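PDB 1WOQ: inorganic polyphosphate/ATP-glucomannokinase from Arthrobacter sp., which phosphorylates glucose and mannose, drawing the phosphate from either inorganic polyphosphate or ATP. Local coordinates for residues Asn11-Gly23 with Ala74-Ile86. Sequence-based numbering, arbitrary orientation.
With BGC (beta-D-glucopyranose), chain C; PO4 (phosphate ion), chain D.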
# COMPACT_ATOMS: atom_id res chain seq x y z
N ASN A 11 -15.04 -5.97 -17.70
CA ASN A 11 -15.85 -4.74 -17.94
C ASN A 11 -14.98 -3.49 -18.02
O ASN A 11 -13.81 -3.55 -18.41
CB ASN A 11 -16.90 -4.57 -16.83
CG ASN A 11 -18.11 -5.46 -17.04
OD1 ASN A 11 -18.86 -5.28 -18.00
ND2 ASN A 11 -18.30 -6.42 -16.14
N ALA A 12 -15.55 -2.35 -17.64
CA ALA A 12 -14.85 -1.08 -17.67
C ALA A 12 -13.69 -1.01 -16.68
O ALA A 12 -13.85 -1.32 -15.50
CB ALA A 12 -15.83 0.06 -17.41
N PRO A 13 -12.51 -0.60 -17.16
CA PRO A 13 -11.35 -0.50 -16.27
C PRO A 13 -11.47 0.76 -15.41
O PRO A 13 -12.33 1.61 -15.66
CB PRO A 13 -10.18 -0.42 -17.25
CG PRO A 13 -10.77 0.34 -18.39
CD PRO A 13 -12.13 -0.30 -18.55
N LEU A 14 -10.63 0.86 -14.39
CA LEU A 14 -10.64 2.02 -13.50
C LEU A 14 -9.21 2.46 -13.26
O LEU A 14 -8.30 1.64 -13.21
CB LEU A 14 -11.29 1.67 -12.16
CG LEU A 14 -12.81 1.45 -12.12
CD1 LEU A 14 -13.21 0.98 -10.73
CD2 LEU A 14 -13.54 2.75 -12.47
N ILE A 15 -9.02 3.77 -13.10
CA ILE A 15 -7.69 4.29 -12.84
C ILE A 15 -7.38 4.19 -11.35
O ILE A 15 -8.22 4.52 -10.52
CB ILE A 15 -7.57 5.78 -13.27
CG1 ILE A 15 -7.64 5.89 -14.80
CG2 ILE A 15 -6.25 6.37 -12.74
CD1 ILE A 15 -7.72 7.32 -15.32
N GLY A 16 -6.19 3.69 -11.04
CA GLY A 16 -5.75 3.57 -9.66
C GLY A 16 -4.47 4.37 -9.53
O GLY A 16 -3.62 4.32 -10.43
N ILE A 17 -4.31 5.10 -8.43
CA ILE A 17 -3.13 5.92 -8.20
C ILE A 17 -2.50 5.53 -6.87
O ILE A 17 -3.19 5.39 -5.87
CB ILE A 17 -3.50 7.43 -8.15
CG1 ILE A 17 -4.20 7.84 -9.45
CG2 ILE A 17 -2.25 8.28 -7.94
CD1 ILE A 17 -3.32 7.78 -10.68
N ASP A 18 -1.18 5.36 -6.85
CA ASP A 18 -0.46 4.98 -5.64
C ASP A 18 0.52 6.08 -5.25
O ASP A 18 1.47 6.37 -5.98
CB ASP A 18 0.27 3.64 -5.89
CG ASP A 18 0.87 3.04 -4.62
OD1 ASP A 18 0.33 3.24 -3.52
OD2 ASP A 18 1.88 2.32 -4.75
N ILE A 19 0.26 6.72 -4.11
CA ILE A 19 1.12 7.81 -3.64
C ILE A 19 2.20 7.23 -2.73
O ILE A 19 1.91 6.74 -1.64
CB ILE A 19 0.31 8.87 -2.86
CG1 ILE A 19 -0.72 9.51 -3.79
CG2 ILE A 19 1.25 9.92 -2.29
CD1 ILE A 19 -1.67 10.48 -3.10
N GLY A 20 3.45 7.30 -3.19
CA GLY A 20 4.55 6.77 -2.41
C GLY A 20 5.51 7.85 -1.94
O GLY A 20 5.33 9.03 -2.25
N GLY A 21 6.52 7.44 -1.20
CA GLY A 21 7.50 8.39 -0.69
C GLY A 21 8.37 8.99 -1.77
O GLY A 21 8.70 10.17 -1.71
N THR A 22 8.73 8.19 -2.77
CA THR A 22 9.59 8.68 -3.85
C THR A 22 8.88 8.84 -5.19
O THR A 22 9.37 9.55 -6.07
CB THR A 22 10.80 7.76 -4.06
OG1 THR A 22 10.36 6.46 -4.49
CG2 THR A 22 11.58 7.61 -2.76
N GLY A 23 7.73 8.20 -5.36
CA GLY A 23 7.03 8.33 -6.62
C GLY A 23 5.52 8.23 -6.52
O GLY A 23 4.99 7.57 -5.62
N ALA A 74 -14.35 9.43 -19.08
CA ALA A 74 -13.78 10.65 -18.51
C ALA A 74 -14.23 11.02 -17.10
O ALA A 74 -13.47 11.64 -16.35
CB ALA A 74 -14.03 11.83 -19.45
N GLY A 75 -15.45 10.66 -16.73
CA GLY A 75 -15.94 11.00 -15.41
C GLY A 75 -15.92 9.86 -14.41
O GLY A 75 -16.46 9.99 -13.31
N SER A 76 -15.29 8.75 -14.78
CA SER A 76 -15.23 7.59 -13.90
C SER A 76 -14.44 7.91 -12.63
O SER A 76 -13.49 8.69 -12.65
CB SER A 76 -14.58 6.41 -14.63
OG SER A 76 -13.29 6.74 -15.10
N PRO A 77 -14.83 7.31 -11.50
CA PRO A 77 -14.14 7.55 -10.23
C PRO A 77 -12.70 7.02 -10.27
O PRO A 77 -12.41 6.06 -10.97
CB PRO A 77 -15.00 6.80 -9.22
CG PRO A 77 -15.56 5.67 -10.02
CD PRO A 77 -15.94 6.35 -11.32
N VAL A 78 -11.83 7.68 -9.51
CA VAL A 78 -10.42 7.30 -9.45
C VAL A 78 -10.04 6.88 -8.04
O VAL A 78 -10.37 7.56 -7.07
CB VAL A 78 -9.52 8.49 -9.87
CG1 VAL A 78 -8.04 8.12 -9.72
CG2 VAL A 78 -9.84 8.88 -11.30
N GLY A 79 -9.35 5.74 -7.92
CA GLY A 79 -8.91 5.26 -6.62
C GLY A 79 -7.50 5.75 -6.35
O GLY A 79 -6.66 5.75 -7.24
N VAL A 80 -7.23 6.15 -5.12
CA VAL A 80 -5.91 6.67 -4.77
C VAL A 80 -5.48 6.15 -3.41
O VAL A 80 -6.31 6.03 -2.50
CB VAL A 80 -5.94 8.21 -4.72
CG1 VAL A 80 -4.55 8.76 -4.42
CG2 VAL A 80 -6.48 8.77 -6.04
N THR A 81 -4.19 5.85 -3.26
CA THR A 81 -3.69 5.37 -1.97
C THR A 81 -2.97 6.50 -1.25
O THR A 81 -2.54 7.48 -1.86
CB THR A 81 -2.69 4.21 -2.10
OG1 THR A 81 -1.46 4.71 -2.65
CG2 THR A 81 -3.24 3.12 -3.01
N PHE A 82 -2.83 6.35 0.06
CA PHE A 82 -2.14 7.34 0.87
C PHE A 82 -1.55 6.62 2.07
O PHE A 82 -2.21 5.79 2.68
CB PHE A 82 -3.12 8.42 1.35
CG PHE A 82 -2.44 9.53 2.09
CD1 PHE A 82 -1.89 10.60 1.39
CD2 PHE A 82 -2.30 9.48 3.47
CE1 PHE A 82 -1.21 11.61 2.07
CE2 PHE A 82 -1.62 10.48 4.15
CZ PHE A 82 -1.07 11.55 3.45
N PRO A 83 -0.29 6.93 2.42
CA PRO A 83 0.37 6.28 3.55
C PRO A 83 -0.07 6.75 4.94
O PRO A 83 0.74 7.27 5.70
CB PRO A 83 1.84 6.57 3.28
CG PRO A 83 1.79 7.96 2.75
CD PRO A 83 0.61 7.91 1.78
N GLY A 84 -1.34 6.54 5.25
CA GLY A 84 -1.84 6.93 6.56
C GLY A 84 -3.25 6.42 6.81
O GLY A 84 -3.86 5.83 5.92
N ILE A 85 -3.75 6.64 8.01
CA ILE A 85 -5.11 6.22 8.36
C ILE A 85 -6.09 7.08 7.57
O ILE A 85 -5.98 8.31 7.57
CB ILE A 85 -5.39 6.43 9.87
CG1 ILE A 85 -4.44 5.55 10.70
CG2 ILE A 85 -6.84 6.10 10.18
CD1 ILE A 85 -4.49 5.86 12.20
N ILE A 86 -7.04 6.44 6.89
CA ILE A 86 -8.05 7.16 6.12
C ILE A 86 -9.44 6.81 6.64
O ILE A 86 -9.86 5.65 6.59
CB ILE A 86 -8.00 6.79 4.62
CG1 ILE A 86 -6.61 7.10 4.03
CG2 ILE A 86 -9.09 7.55 3.86
CD1 ILE A 86 -6.19 8.55 4.09
C2 BGC C . 2.12 4.52 7.84
C3 BGC C . 1.11 3.57 7.20
C4 BGC C . 1.62 3.12 5.82
C5 BGC C . 3.03 2.53 5.96
C6 BGC C . 3.65 2.12 4.64
C1 BGC C . 3.49 3.84 7.89
O1 BGC C . 4.44 4.69 8.44
O2 BGC C . 1.70 4.87 9.15
O3 BGC C . -0.15 4.21 7.06
O4 BGC C . 0.74 2.13 5.28
O5 BGC C . 3.91 3.50 6.57
O6 BGC C . 3.63 3.19 3.70
P PO4 D . 7.08 3.77 -0.24
O1 PO4 D . 5.50 3.79 -0.15
O2 PO4 D . 7.78 2.72 0.60
O3 PO4 D . 7.29 3.49 -1.75
O4 PO4 D . 7.45 5.20 0.12
O HOH W 1 -11.23 5.60 -13.44
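Ile17 and Thr81 hold strands 14-19 and 78-82 together as parallel neighbours. Ile17 N donates to Gly79 O (2.7 Å), and Ile17 O accepts from Thr81 N (2.8 Å). Beyond this ladder the side chain of Thr81 takes over. Its OG1 donates a very short hydrogen bond to Asp18 OD1 (2.5 Å) and accepts from Ile19 N (3.0 Å). A chi1 of 71° sets OG1 between the backbone N and the carbonyl carbon, where it meets both partners. A valine in place of this threonine would probably leave the Asp18 carboxylate and Ile19 N without this shared mate and free the carboxylate to turn.

The tight part is the apolar face of Ile15, Ile17, Ile19, Val78 and Val80. Ile19 CD1 lies 3.6 Å from Val80 CG1 and comes to the edge of the Phe82 ring. Val78 CG1 touches both Ile15 CG2 and Ile17 CG1, each at 3.9 Å. The start of the strands, at Leu14 and Pro77, is looser. There a water bridges Ile15 N, Ser76 OG and Pro77 O; Ser76 OG is also hydrogen-bonded to Ala73 O. Leu14 CD2 lies 3.8 Å from Pro77 O.

Past the C-terminal ends of the strands, Pro83 and Gly84 border the bound glucose, and Gly21 N donates to a phosphate ion, probably from the crystallisation liquor. The pair is central in the five-stranded sheet of an actin-like ATPase domain, between strands 23-30 and 118-122. Helix 51-66 covers the isoleucines; helix 250-262 packs on Leu14, Asp18 and Thr81.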